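Local coordinates for protein putative S-adenosylmethionine-dependent methyltransferase (Bacteroides thetaiotaomicron, PDB 1WYZ) that probably acts as an S-adenosylmethionine-dependent methyltransferase, at residues C189-I201 / K225-K234. Residues are numbered along the deposited sequence; the frame is centred on the assembly and turned at random.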
# COMPACT_ATOMS: atom_id res chain seq x y z
N CYS A 189 -18.82 -11.91 -14.19
CA CYS A 189 -18.43 -12.58 -12.95
C CYS A 189 -19.52 -13.45 -12.34
O CYS A 189 -20.70 -13.28 -12.65
CB CYS A 189 -17.95 -11.55 -11.93
SG CYS A 189 -16.36 -10.78 -12.41
N ARG A 190 -19.10 -14.38 -11.49
CA ARG A 190 -20.03 -15.30 -10.83
C ARG A 190 -20.92 -14.56 -9.86
O ARG A 190 -20.56 -13.51 -9.34
CB ARG A 190 -19.28 -16.37 -10.03
CG ARG A 190 -18.37 -17.29 -10.81
CD ARG A 190 -18.00 -18.47 -9.92
NE ARG A 190 -16.78 -19.13 -10.39
CZ ARG A 190 -15.60 -18.52 -10.47
NH1 ARG A 190 -15.48 -17.25 -10.11
NH2 ARG A 190 -14.53 -19.19 -10.90
N PRO A 191 -22.11 -15.11 -9.59
CA PRO A 191 -23.02 -14.44 -8.65
C PRO A 191 -22.53 -14.41 -7.19
O PRO A 191 -22.85 -13.48 -6.45
CB PRO A 191 -24.34 -15.20 -8.84
CG PRO A 191 -23.91 -16.55 -9.32
CD PRO A 191 -22.77 -16.24 -10.26
N GLN A 192 -21.74 -15.41 -6.79
CA GLN A 192 -21.26 -15.45 -5.41
C GLN A 192 -19.92 -14.75 -5.16
O GLN A 192 -19.55 -14.49 -4.02
CB GLN A 192 -21.20 -16.90 -4.92
CG GLN A 192 -22.59 -17.52 -4.70
CD GLN A 192 -23.45 -16.71 -3.73
OE1 GLN A 192 -24.61 -17.04 -3.48
NE2 GLN A 192 -22.88 -15.65 -3.17
N THR A 193 -19.20 -14.45 -6.24
CA THR A 193 -17.93 -13.75 -6.10
C THR A 193 -18.27 -12.42 -5.42
O THR A 193 -19.37 -11.89 -5.63
CB THR A 193 -17.29 -13.47 -7.49
OG1 THR A 193 -17.00 -14.70 -8.15
CG2 THR A 193 -16.02 -12.66 -7.34
N LYS A 194 -17.35 -11.90 -4.60
CA LYS A 194 -17.58 -10.63 -3.92
C LYS A 194 -16.89 -9.49 -4.64
O LYS A 194 -15.75 -9.64 -5.11
CB LYS A 194 -17.08 -10.66 -2.46
CG LYS A 194 -17.97 -11.45 -1.51
CD LYS A 194 -17.65 -11.16 -0.04
CE LYS A 194 -18.69 -11.80 0.88
NZ LYS A 194 -18.59 -11.32 2.30
N LEU A 195 -17.57 -8.36 -4.70
CA LEU A 195 -17.05 -7.16 -5.34
C LEU A 195 -17.11 -5.98 -4.37
O LEU A 195 -18.17 -5.69 -3.83
CB LEU A 195 -17.86 -6.84 -6.59
CG LEU A 195 -17.69 -5.38 -7.03
CD1 LEU A 195 -16.24 -5.15 -7.40
CD2 LEU A 195 -18.60 -5.05 -8.20
N CYS A 196 -15.98 -5.30 -4.17
CA CYS A 196 -15.94 -4.14 -3.30
C CYS A 196 -15.72 -2.88 -4.13
O CYS A 196 -14.76 -2.80 -4.90
CB CYS A 196 -14.81 -4.27 -2.27
SG CYS A 196 -14.53 -2.77 -1.24
N ILE A 197 -16.61 -1.90 -3.99
CA ILE A 197 -16.47 -0.66 -4.71
C ILE A 197 -15.95 0.36 -3.72
O ILE A 197 -16.50 0.51 -2.64
CB ILE A 197 -17.84 -0.18 -5.26
CG1 ILE A 197 -18.26 -1.07 -6.43
CG2 ILE A 197 -17.76 1.29 -5.66
CD1 ILE A 197 -19.72 -0.92 -6.86
N ALA A 198 -14.87 1.04 -4.07
CA ALA A 198 -14.29 2.04 -3.18
C ALA A 198 -14.08 3.36 -3.91
O ALA A 198 -13.10 3.53 -4.65
CB ALA A 198 -12.98 1.53 -2.62
N ALA A 199 -15.00 4.30 -3.70
CA ALA A 199 -14.96 5.61 -4.34
C ALA A 199 -14.65 6.74 -3.35
O ALA A 199 -15.07 6.70 -2.20
CB ALA A 199 -16.29 5.86 -5.03
N ASN A 200 -13.94 7.76 -3.82
CA ASN A 200 -13.55 8.90 -2.99
C ASN A 200 -12.89 8.52 -1.69
O ASN A 200 -13.24 9.05 -0.63
CB ASN A 200 -14.75 9.79 -2.67
CG ASN A 200 -15.15 10.65 -3.83
OD1 ASN A 200 -14.30 11.23 -4.52
ND2 ASN A 200 -16.45 10.77 -4.06
N ILE A 201 -11.93 7.61 -1.75
CA ILE A 201 -11.23 7.16 -0.55
C ILE A 201 -10.52 8.36 0.10
O ILE A 201 -9.80 9.11 -0.57
CB ILE A 201 -10.21 6.02 -0.91
CG1 ILE A 201 -10.96 4.88 -1.61
CG2 ILE A 201 -9.54 5.51 0.35
CD1 ILE A 201 -10.06 3.88 -2.33
N LYS A 225 -19.11 11.05 -13.60
CA LYS A 225 -19.07 10.66 -12.20
C LYS A 225 -17.72 11.07 -11.58
O LYS A 225 -17.27 12.20 -11.78
CB LYS A 225 -19.27 9.15 -12.08
CG LYS A 225 -19.58 8.66 -10.68
CD LYS A 225 -19.48 7.16 -10.62
CE LYS A 225 -19.18 6.71 -9.21
NZ LYS A 225 -18.29 5.52 -9.23
N ILE A 226 -17.09 10.16 -10.84
CA ILE A 226 -15.81 10.41 -10.18
C ILE A 226 -15.13 9.07 -9.81
O ILE A 226 -15.81 8.14 -9.36
CB ILE A 226 -16.01 11.27 -8.91
CG1 ILE A 226 -16.01 12.76 -9.30
CG2 ILE A 226 -14.95 10.96 -7.87
CD1 ILE A 226 -14.71 13.33 -9.93
N PRO A 227 -13.79 8.99 -9.94
CA PRO A 227 -12.92 7.82 -9.67
C PRO A 227 -13.03 6.96 -8.41
O PRO A 227 -13.32 7.44 -7.32
CB PRO A 227 -11.52 8.40 -9.84
CG PRO A 227 -11.68 9.80 -9.40
CD PRO A 227 -12.96 10.20 -10.10
N CYS A 228 -12.75 5.67 -8.60
CA CYS A 228 -12.80 4.66 -7.53
C CYS A 228 -11.98 3.42 -7.89
O CYS A 228 -11.47 3.30 -9.00
CB CYS A 228 -14.24 4.24 -7.26
SG CYS A 228 -15.06 3.49 -8.67
N ILE A 229 -11.86 2.48 -6.95
CA ILE A 229 -11.10 1.24 -7.18
C ILE A 229 -12.03 0.05 -7.00
O ILE A 229 -13.02 0.14 -6.28
CB ILE A 229 -9.95 1.05 -6.16
CG1 ILE A 229 -8.95 2.20 -6.26
CG2 ILE A 229 -9.25 -0.28 -6.41
CD1 ILE A 229 -9.42 3.51 -5.63
N PHE A 230 -11.70 -1.07 -7.64
CA PHE A 230 -12.53 -2.26 -7.51
C PHE A 230 -11.75 -3.46 -6.97
O PHE A 230 -10.59 -3.68 -7.33
CB PHE A 230 -13.15 -2.62 -8.86
CG PHE A 230 -14.09 -1.57 -9.39
CD1 PHE A 230 -15.24 -1.24 -8.70
CD2 PHE A 230 -13.80 -0.90 -10.59
CE1 PHE A 230 -16.11 -0.24 -9.18
CE2 PHE A 230 -14.67 0.10 -11.08
CZ PHE A 230 -15.82 0.42 -10.37
N LEU A 231 -12.39 -4.23 -6.10
CA LEU A 231 -11.76 -5.41 -5.52
C LEU A 231 -12.65 -6.64 -5.62
O LEU A 231 -13.80 -6.61 -5.22
CB LEU A 231 -11.41 -5.19 -4.05
CG LEU A 231 -10.49 -4.02 -3.69
CD1 LEU A 231 -11.29 -2.72 -3.74
CD2 LEU A 231 -9.90 -4.24 -2.28
N LEU A 232 -12.10 -7.73 -6.16
CA LEU A 232 -12.81 -8.99 -6.31
C LEU A 232 -12.25 -10.05 -5.36
O LEU A 232 -11.05 -10.29 -5.34
CB LEU A 232 -12.67 -9.52 -7.75
CG LEU A 232 -13.14 -8.71 -8.96
CD1 LEU A 232 -12.95 -9.53 -10.21
CD2 LEU A 232 -14.61 -8.35 -8.79
N TYR A 233 -13.13 -10.69 -4.58
CA TYR A 233 -12.69 -11.74 -3.67
C TYR A 233 -13.78 -12.80 -3.54
O TYR A 233 -14.84 -12.63 -4.14
CB TYR A 233 -12.29 -11.17 -2.31
CG TYR A 233 -11.39 -12.11 -1.55
CD1 TYR A 233 -10.27 -12.68 -2.17
CD2 TYR A 233 -11.69 -12.50 -0.25
CE1 TYR A 233 -9.47 -13.62 -1.50
CE2 TYR A 233 -10.91 -13.43 0.43
CZ TYR A 233 -9.80 -13.99 -0.19
OH TYR A 233 -9.05 -14.92 0.48
N LYS A 234 -13.55 -13.85 -2.76
CA LYS A 234 -14.49 -14.98 -2.68
C LYS A 234 -15.81 -15.07 -1.90
O LYS A 234 -16.84 -15.39 -2.52
CB LYS A 234 -13.71 -16.27 -2.39
CG LYS A 234 -12.63 -16.16 -1.35
CD LYS A 234 -11.97 -17.52 -1.21
CE LYS A 234 -10.83 -17.51 -0.21
NZ LYS A 234 -10.34 -18.90 0.04
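Strands 194-199 and 228-233 pair antiparallel, K194 facing Y233 at one end and A199 facing C228 at the other, as neighbours in the mixed five-stranded sheet of the C-terminal half, an arrangement consistent with the two-domain RsmI-like methyltransferase fold. Strand 228-233 is the chain's last and lies between 168-173 and 194-199; the latter continues the sheet to 207-212. The strand axes approach to 4.5 Å at 165°, and six backbone hydrogen bonds join K194 with Y233, C196 with L231 and A198 with I229 in reciprocal pairs. The shortest, from K194 N to Y233 O, measures 2.7 Å. A198 N to I229 O, at 3.0 Å, is among the longest. Between these rungs, the non-hydrogen-bonded pairs add CA-H...O contacts, such as L232 CA to K194 O.

The side chains alternate between two faces. One carries L195, L232, I197 and F230, with helix 178-188 meeting F230 through M181 and N178. F230 and I197 run side by side: with F230 CG beside its own backbone N (chi1 -63°), the ring presents its edge to I197, whose CG1 lies in the ring plane, 3.6 Å from F230 CE1. L195 instead has its CG anti to the backbone N (chi1 160°), and its CD1 meets L232 CD2 at 3.9 Å. C189 SG extends this apolar row toward L232 CD1.

On the reverse face, C196 CB and L231 CB lie 3.9 Å apart, while helix 123-131 touches C196, A198, I201 and I229. I201, just beyond the strand, sets its CD1 against CD1 of I229, the two side chains crossing at about a right angle. At the other end, T193 OG1 turns to E159 and Y163 of helix 150-165, whereas T193 CG2, its methyl, sits 3.4 Å from Y233 O.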